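Local coordinates for regulating synaptic membrane exocytosis protein 2 (Rattus norvegicus, PDB 2BWQ) that probably takes part in neurotransmitter release as a Rab3-interacting regulator of synaptic membrane exocytosis, the crystallised piece being its C2A domain, at residues L11-V16 and R82-R87; D29-S32 and P38-P41; K44-P49 and K54-T59. All blocks are in the same frame, centred on the assembly; numbering follows the deposited sequence.

Contact 1. Residues L11-V16 and R82-R87; sequences LWFDKV and REFRER. With SO4 (sulfate ion), chain B; SO4 (sulfate ion), chain C.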
# COMPACT_ATOMS: atom_id res chain seq x y z
N LEU A 11 -4.61 3.85 -7.78
CA LEU A 11 -5.14 2.55 -8.25
C LEU A 11 -5.77 2.70 -9.61
O LEU A 11 -6.52 3.66 -9.84
CB LEU A 11 -6.21 2.07 -7.27
CG LEU A 11 -5.81 1.89 -5.81
CD1 LEU A 11 -6.99 1.50 -4.95
CD2 LEU A 11 -4.72 0.78 -5.67
N TRP A 12 -5.59 1.69 -10.45
CA TRP A 12 -6.31 1.68 -11.70
C TRP A 12 -6.44 0.24 -12.18
O TRP A 12 -5.47 -0.50 -12.15
CB TRP A 12 -5.53 2.52 -12.73
CG TRP A 12 -6.20 2.57 -14.08
CD1 TRP A 12 -7.45 3.13 -14.40
CD2 TRP A 12 -5.66 2.03 -15.23
NE1 TRP A 12 -7.68 2.87 -15.75
CE2 TRP A 12 -6.62 2.20 -16.27
CE3 TRP A 12 -4.47 1.37 -15.51
CZ2 TRP A 12 -6.37 1.75 -17.57
CZ3 TRP A 12 -4.24 0.90 -16.78
CH2 TRP A 12 -5.18 1.08 -17.78
N PHE A 13 -7.60 -0.05 -12.73
CA PHE A 13 -7.83 -1.35 -13.36
C PHE A 13 -7.89 -1.23 -14.88
O PHE A 13 -8.64 -0.40 -15.38
CB PHE A 13 -9.11 -1.96 -12.80
CG PHE A 13 -9.48 -3.27 -13.45
CD1 PHE A 13 -8.64 -4.39 -13.36
CD2 PHE A 13 -10.69 -3.40 -14.17
CE1 PHE A 13 -8.94 -5.58 -13.98
CE2 PHE A 13 -11.01 -4.63 -14.80
CZ PHE A 13 -10.12 -5.71 -14.66
N ASP A 14 -7.09 -2.02 -15.56
CA ASP A 14 -7.10 -2.04 -16.98
C ASP A 14 -8.05 -3.18 -17.43
O ASP A 14 -7.66 -4.40 -17.37
CB ASP A 14 -5.70 -2.29 -17.49
CG ASP A 14 -5.63 -2.38 -19.03
OD1 ASP A 14 -6.68 -2.44 -19.69
OD2 ASP A 14 -4.53 -2.51 -19.52
N LYS A 15 -9.31 -2.87 -17.77
CA LYS A 15 -10.36 -3.89 -17.98
C LYS A 15 -10.19 -4.73 -19.22
O LYS A 15 -10.70 -5.86 -19.27
CB LYS A 15 -11.76 -3.27 -17.97
CG LYS A 15 -12.12 -2.45 -19.22
CD LYS A 15 -13.46 -1.71 -19.05
CE LYS A 15 -13.78 -1.42 -17.58
NZ LYS A 15 -14.68 -0.24 -17.39
N VAL A 16 -9.44 -4.23 -20.20
CA VAL A 16 -9.20 -4.97 -21.44
C VAL A 16 -7.97 -5.87 -21.25
O VAL A 16 -7.96 -6.99 -21.77
CB VAL A 16 -8.93 -4.00 -22.61
CG1 VAL A 16 -8.77 -4.72 -23.94
CG2 VAL A 16 -10.06 -2.94 -22.76
N ARG A 82 -15.08 -9.31 -12.62
CA ARG A 82 -16.06 -10.14 -11.92
C ARG A 82 -15.59 -10.62 -10.53
O ARG A 82 -16.37 -11.16 -9.74
CB ARG A 82 -16.46 -11.34 -12.78
CG ARG A 82 -15.36 -12.33 -12.92
CD ARG A 82 -15.63 -13.45 -13.91
NE ARG A 82 -15.71 -12.91 -15.27
CZ ARG A 82 -16.60 -13.32 -16.18
NH1 ARG A 82 -17.56 -14.12 -15.81
NH2 ARG A 82 -16.59 -12.83 -17.40
N GLU A 83 -14.29 -10.50 -10.29
CA GLU A 83 -13.66 -11.02 -9.08
C GLU A 83 -13.65 -9.93 -8.00
O GLU A 83 -13.26 -10.22 -6.88
CB GLU A 83 -12.18 -11.36 -9.37
CG GLU A 83 -11.99 -12.58 -10.30
CD GLU A 83 -10.54 -12.74 -10.81
OE1 GLU A 83 -9.69 -11.78 -10.77
OE2 GLU A 83 -10.22 -13.88 -11.24
N PHE A 84 -14.06 -8.72 -8.31
CA PHE A 84 -13.78 -7.62 -7.35
C PHE A 84 -14.49 -7.81 -6.02
O PHE A 84 -13.90 -7.41 -5.02
CB PHE A 84 -14.21 -6.30 -7.95
CG PHE A 84 -13.23 -5.71 -8.94
CD1 PHE A 84 -12.10 -6.40 -9.39
CD2 PHE A 84 -13.50 -4.46 -9.46
CE1 PHE A 84 -11.22 -5.78 -10.33
CE2 PHE A 84 -12.66 -3.85 -10.43
CZ PHE A 84 -11.54 -4.53 -10.82
N ARG A 85 -15.68 -8.42 -5.96
CA ARG A 85 -16.36 -8.61 -4.66
C ARG A 85 -15.63 -9.54 -3.74
O ARG A 85 -15.89 -9.56 -2.54
CB ARG A 85 -17.81 -9.10 -4.85
CG ARG A 85 -18.75 -8.01 -5.31
CD ARG A 85 -20.24 -8.43 -5.31
NE ARG A 85 -21.09 -7.55 -6.11
CZ ARG A 85 -21.80 -7.92 -7.18
NH1 ARG A 85 -21.81 -9.19 -7.59
NH2 ARG A 85 -22.54 -7.02 -7.83
N GLU A 86 -14.70 -10.30 -4.30
CA GLU A 86 -13.94 -11.30 -3.60
C GLU A 86 -12.44 -10.99 -3.52
O GLU A 86 -11.62 -11.90 -3.38
CB GLU A 86 -14.14 -12.67 -4.27
CG GLU A 86 -15.59 -13.21 -4.26
CD GLU A 86 -16.21 -13.37 -2.86
OE1 GLU A 86 -15.51 -13.28 -1.82
OE2 GLU A 86 -17.44 -13.60 -2.79
N ARG A 87 -12.06 -9.73 -3.74
CA ARG A 87 -10.61 -9.37 -3.72
C ARG A 87 -10.44 -8.12 -2.87
O ARG A 87 -11.32 -7.24 -2.83
CB ARG A 87 -10.08 -9.00 -5.14
CG ARG A 87 -10.19 -10.17 -6.10
CD ARG A 87 -9.24 -11.24 -5.68
NE ARG A 87 -9.04 -12.22 -6.73
CZ ARG A 87 -9.72 -13.34 -6.75
NH1 ARG A 87 -10.61 -13.61 -5.78
NH2 ARG A 87 -9.52 -14.22 -7.74
S SO4 B . -14.14 -9.82 -16.54
O1 SO4 B . -14.91 -9.93 -15.27
O2 SO4 B . -14.93 -9.11 -17.52
O3 SO4 B . -12.88 -9.11 -16.37
O4 SO4 B . -13.87 -11.17 -17.07
S SO4 C . -19.49 -15.77 -13.30
O1 SO4 C . -20.40 -15.33 -12.19
O2 SO4 C . -18.19 -15.14 -13.25
O3 SO4 C . -19.07 -17.14 -12.92
O4 SO4 C . -20.20 -15.71 -14.55

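Contact 2. Residues D29-S32 and P38-P41; sequences DLPS and PRNP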
# COMPACT_ATOMS: atom_id res chain seq x y z
N ASP A 29 3.77 12.18 7.64
CA ASP A 29 3.42 12.28 9.07
C ASP A 29 3.62 10.96 9.85
O ASP A 29 2.85 10.63 10.76
CB ASP A 29 1.97 12.81 9.24
CG ASP A 29 1.76 14.20 8.64
OD1 ASP A 29 2.72 15.01 8.51
OD2 ASP A 29 0.60 14.56 8.28
N LEU A 30 4.62 10.15 9.45
CA LEU A 30 4.91 8.90 10.21
C LEU A 30 5.35 9.26 11.63
O LEU A 30 6.02 10.29 11.79
CB LEU A 30 6.00 8.05 9.56
CG LEU A 30 5.66 7.52 8.14
CD1 LEU A 30 6.71 6.51 7.60
CD2 LEU A 30 4.16 6.97 8.08
N PRO A 31 4.97 8.50 12.63
CA PRO A 31 5.42 8.75 14.00
C PRO A 31 6.92 8.39 14.12
O PRO A 31 7.37 7.33 13.66
CB PRO A 31 4.57 7.77 14.84
CG PRO A 31 4.17 6.69 13.93
CD PRO A 31 4.04 7.36 12.56
N SER A 32 7.69 9.27 14.76
CA SER A 32 9.06 8.91 15.18
C SER A 32 9.03 7.69 16.10
O SER A 32 7.97 7.27 16.55
CB SER A 32 9.72 10.13 15.86
OG SER A 32 9.71 11.24 14.96
N PRO A 38 14.05 8.65 13.46
CA PRO A 38 13.13 8.37 12.38
C PRO A 38 13.07 6.87 12.04
O PRO A 38 13.73 6.04 12.67
CB PRO A 38 13.72 9.18 11.22
CG PRO A 38 15.21 9.17 11.50
CD PRO A 38 15.34 9.22 13.00
N ARG A 39 12.23 6.55 11.06
CA ARG A 39 11.92 5.18 10.67
C ARG A 39 12.77 4.76 9.45
O ARG A 39 13.32 5.59 8.76
CB ARG A 39 10.43 5.18 10.26
CG ARG A 39 9.44 5.56 11.39
CD ARG A 39 9.52 4.58 12.53
NE ARG A 39 8.60 4.94 13.61
CZ ARG A 39 8.23 4.12 14.60
NH1 ARG A 39 8.74 2.88 14.70
NH2 ARG A 39 7.37 4.59 15.50
N ASN A 40 12.77 3.46 9.18
CA ASN A 40 13.24 2.89 7.92
C ASN A 40 12.07 2.20 7.28
O ASN A 40 11.88 0.99 7.44
CB ASN A 40 14.35 1.85 8.13
CG ASN A 40 15.54 2.42 8.87
OD1 ASN A 40 16.03 3.55 8.59
ND2 ASN A 40 16.04 1.62 9.83
N PRO A 41 11.20 2.98 6.65
CA PRO A 41 9.89 2.40 6.25
C PRO A 41 9.85 1.65 4.91
O PRO A 41 10.53 2.05 3.94
CB PRO A 41 8.95 3.63 6.27
CG PRO A 41 9.88 4.78 5.91
CD PRO A 41 11.26 4.43 6.41

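Contact 3. Residues K44-P49 and K54-T59; sequences KIYFLP and KNKRRT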
# COMPACT_ATOMS: atom_id res chain seq x y z
N LYS A 44 4.35 -3.32 2.32
CA LYS A 44 4.04 -4.65 1.79
C LYS A 44 2.59 -4.67 1.34
O LYS A 44 1.72 -4.08 2.01
CB LYS A 44 4.23 -5.69 2.90
CG LYS A 44 4.02 -7.10 2.43
CD LYS A 44 4.61 -8.11 3.46
CE LYS A 44 3.86 -8.05 4.79
NZ LYS A 44 4.41 -9.01 5.80
N ILE A 45 2.38 -5.29 0.18
CA ILE A 45 1.01 -5.42 -0.31
C ILE A 45 0.72 -6.85 -0.64
O ILE A 45 1.52 -7.50 -1.34
CB ILE A 45 0.73 -4.55 -1.50
CG1 ILE A 45 1.05 -3.09 -1.14
CG2 ILE A 45 -0.75 -4.69 -1.92
CD1 ILE A 45 0.56 -1.88 -2.09
N TYR A 46 -0.38 -7.38 -0.14
CA TYR A 46 -0.96 -8.65 -0.59
C TYR A 46 -2.27 -8.37 -1.26
O TYR A 46 -3.16 -7.63 -0.78
CB TYR A 46 -1.23 -9.61 0.56
CG TYR A 46 -0.07 -10.42 1.03
CD1 TYR A 46 0.37 -11.49 0.29
CD2 TYR A 46 0.60 -10.14 2.23
CE1 TYR A 46 1.42 -12.27 0.71
CE2 TYR A 46 1.67 -10.94 2.65
CZ TYR A 46 2.06 -11.97 1.88
OH TYR A 46 3.12 -12.77 2.33
N PHE A 47 -2.44 -8.96 -2.44
CA PHE A 47 -3.71 -8.98 -3.16
C PHE A 47 -4.36 -10.28 -2.78
O PHE A 47 -3.92 -11.34 -3.22
CB PHE A 47 -3.43 -8.93 -4.68
CG PHE A 47 -4.62 -8.81 -5.50
CD1 PHE A 47 -5.60 -7.86 -5.21
CD2 PHE A 47 -4.75 -9.64 -6.63
CE1 PHE A 47 -6.68 -7.70 -6.00
CE2 PHE A 47 -5.86 -9.50 -7.47
CZ PHE A 47 -6.83 -8.51 -7.13
N LEU A 48 -5.36 -10.18 -1.95
CA LEU A 48 -6.00 -11.40 -1.34
C LEU A 48 -7.32 -11.71 -1.99
O LEU A 48 -7.95 -10.84 -2.56
CB LEU A 48 -6.22 -11.15 0.14
CG LEU A 48 -4.93 -10.91 0.91
CD1 LEU A 48 -5.26 -10.54 2.32
CD2 LEU A 48 -4.00 -12.15 0.87
N PRO A 49 -7.79 -12.95 -1.97
CA PRO A 49 -7.13 -14.10 -1.41
C PRO A 49 -6.01 -14.68 -2.20
O PRO A 49 -5.57 -14.18 -3.27
CB PRO A 49 -8.26 -15.15 -1.30
CG PRO A 49 -9.21 -14.79 -2.27
CD PRO A 49 -9.12 -13.29 -2.52
N LYS A 54 3.01 -14.96 -5.19
CA LYS A 54 2.51 -14.42 -6.44
C LYS A 54 1.73 -13.12 -6.22
O LYS A 54 1.67 -12.26 -7.08
CB LYS A 54 1.63 -15.44 -7.18
CG LYS A 54 1.37 -15.02 -8.59
CD LYS A 54 -0.03 -14.60 -8.94
CE LYS A 54 -0.13 -14.41 -10.46
NZ LYS A 54 -1.52 -14.06 -10.85
N ASN A 55 1.05 -13.07 -5.07
CA ASN A 55 0.15 -11.96 -4.73
C ASN A 55 0.84 -10.95 -3.80
O ASN A 55 0.20 -9.97 -3.33
CB ASN A 55 -1.13 -12.54 -4.13
CG ASN A 55 -2.04 -13.12 -5.20
OD1 ASN A 55 -1.93 -12.73 -6.37
ND2 ASN A 55 -2.89 -14.12 -4.84
N LYS A 56 2.12 -11.10 -3.57
CA LYS A 56 2.88 -10.29 -2.63
C LYS A 56 3.78 -9.31 -3.38
O LYS A 56 4.48 -9.70 -4.33
CB LYS A 56 3.72 -11.17 -1.68
CG LYS A 56 4.48 -10.36 -0.66
CD LYS A 56 5.26 -11.17 0.31
CE LYS A 56 6.20 -10.29 1.08
NZ LYS A 56 7.59 -10.58 0.61
N ARG A 57 3.83 -8.09 -2.90
CA ARG A 57 4.79 -7.08 -3.40
C ARG A 57 5.31 -6.26 -2.25
O ARG A 57 4.60 -6.09 -1.23
CB ARG A 57 4.06 -6.11 -4.34
CG ARG A 57 3.49 -6.73 -5.61
CD ARG A 57 4.48 -7.29 -6.62
NE ARG A 57 3.75 -7.74 -7.81
CZ ARG A 57 3.12 -8.87 -7.91
NH1 ARG A 57 3.18 -9.78 -6.94
NH2 ARG A 57 2.41 -9.10 -9.03
N ARG A 58 6.52 -5.69 -2.41
CA ARG A 58 7.06 -4.85 -1.36
C ARG A 58 7.80 -3.69 -1.99
O ARG A 58 8.49 -3.89 -2.99
CB ARG A 58 8.11 -5.68 -0.59
CG ARG A 58 7.57 -6.51 0.46
CD ARG A 58 8.65 -7.24 1.27
NE ARG A 58 9.70 -6.35 1.79
CZ ARG A 58 10.36 -6.57 2.94
NH1 ARG A 58 10.04 -7.62 3.72
NH2 ARG A 58 11.30 -5.73 3.33
N THR A 59 7.69 -2.51 -1.39
CA THR A 59 8.61 -1.42 -1.76
C THR A 59 10.01 -1.68 -1.23
O THR A 59 10.22 -2.49 -0.32
CB THR A 59 8.14 -0.06 -1.24
OG1 THR A 59 8.24 -0.04 0.19
CG2 THR A 59 6.69 0.30 -1.65

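Contact 1. Residues L11-V16 and R82-R87
The ring of F84 points its edge into the face of F13, a T-shaped pair that ties the end of strand 6-14 to the 3-10 turn before strand 88-95, and so one sheet of the C2 beta-sandwich to a loop leading into the other. The evidence is geometric: the ring centroids are 4.9 Å apart, the planes stand at 76°, and a single F84 atom does the touching. F84 CZ stands over the F13 face, off-centre and 3.6 Å from F13 CG, and F13 CG in turn lies near the plane of the F84 ring. F13 is set for this by a CG anti to its backbone N (chi1 176°), which carries the ring from the strand toward the turn. Its opposite face is met near the rim by the backbone N of K15, putting the ring between a peptide and the incoming edge. E115 and L119 also pack on F84, and both rings are buried.

Earlier in the 3-10 turn than F84, R82 binds two sulfates, probably from the crystallisation liquor. Its backbone N donates to O1 of the chain B ion at 2.7 Å; NE is shared between O1 and O4 of that ion, NH2 reaches O4, and R81 N also bonds sulfate. NH1 turns to the chain C ion and meets its O2 at 2.8 Å and 165°. Further on, R87 lays its guanidinium face over E83 CB; its NH2 forms a long salt bridge to E83 OE2, 3.6 Å, and R87 NH1 donates to E86 O at 3.1 Å, approaching from above the carbonyl plane.

Contact 2. Residues D29-S32 and P38-P41
The loop joining strand 19-28 to strand 41-48 is drawn together across its base by R39, whose side chain reaches the backbone carbonyls of P31 and S32. R39 NE donates to P31 O at 2.7 Å and 172°, a short and nearly straight bond. The acceptor lies in the guanidinium plane, whereas seen from P31 the donor is tilted 18° out of the carbonyl plane. The bend at chi2 (-61°) turns CD and the guanidinium toward P31 O. R39 NH2 adds two weak bonds, one to P31 O at 3.3 Å and one, strongly bent, to S32 O; S32 also has a second conformer, so that bond is best read with caution. In the C2 fold this is the first of the loops at the end of the sandwich where many relatives bind calcium. R39 NH1 forms salt bridges with D95 OD2 and E105 OE1, so the guanidinium links the loop to acidic groups at the ends of strands 88-95 and 105-113, and the two carboxylates would balance its charge. Beneath the polar layer the contact is apolar: L30 CD1 rests obliquely against the ring of P41, 3.9 Å from P41 CB, and both residues pack on L93 and P68.

Contact 3. Residues K44-P49 and K54-T59
K56 lies across one face of the Y46 ring. Its CB comes first, 3.5 Å from Y46 CE1. An extended start (chi1 -178°) then lays CG over the ring, 4.2 Å from the centroid and 26° off the normal, a CH-pi contact displaced toward the rim. CD passes on to the phenol end and lies 3.3 Å from Y46 OH. CE leaves the ring and meets the next side chain on the same face, K44, whose CD is 3.6 Å away. A turn at the last torsion then carries K56 NZ off, to 6.3 Å from K44 NZ; the apolar parts of the two lysines touch while their like charges stay apart.

In the backbone, I45 and R57 form a hydrogen-bonded pair, I45 N to R57 O at 2.7 Å and R57 N to I45 O at 2.8 Å, and the flanking pairs K44-R58 and Y46-K56 are non-hydrogen-bonded, with side chains on the lysine face. F47 N continues the pattern at 3.0 Å to N55 O, an acceptor that Y76 OH also uses. N55 OD1 comes to the edge of the F47 ring near CD2, the amide nearly perpendicular to the ring, and N55 ND2 is held by D50 O. On the other face R57 NH1 donates to K54 O and K56 O, both from above their carbonyl planes, and NH2 to I75 O of strand 69-76. The short strand axes run at 161°, and the whole is an antiparallel beta hairpin at the edge of one sheet of the C2 beta-sandwich, its outer face rich in basic side chains.

In the fold
Contacts 1 and 2 occupy opposite sides of the chain's centre, their own centres 32 Å apart and their nearest atoms about 17 Å apart, so the bound sulfates lie toward the far end of the sandwich from the 29-41 loop. Contact 3 sits between them. Its centre is 15 Å from that of contact 1, and the two touch directly: R87 CB lies 3.7 Å from F47 CE1, and R87 CD lies 3.4 Å from L48 O. Contact 2 is 22 Å from contact 3, centre to centre, and meets it through sequence alone, since 38-41 leads into strand 41-48. Both are nested within the chain loop that contact 1 closes.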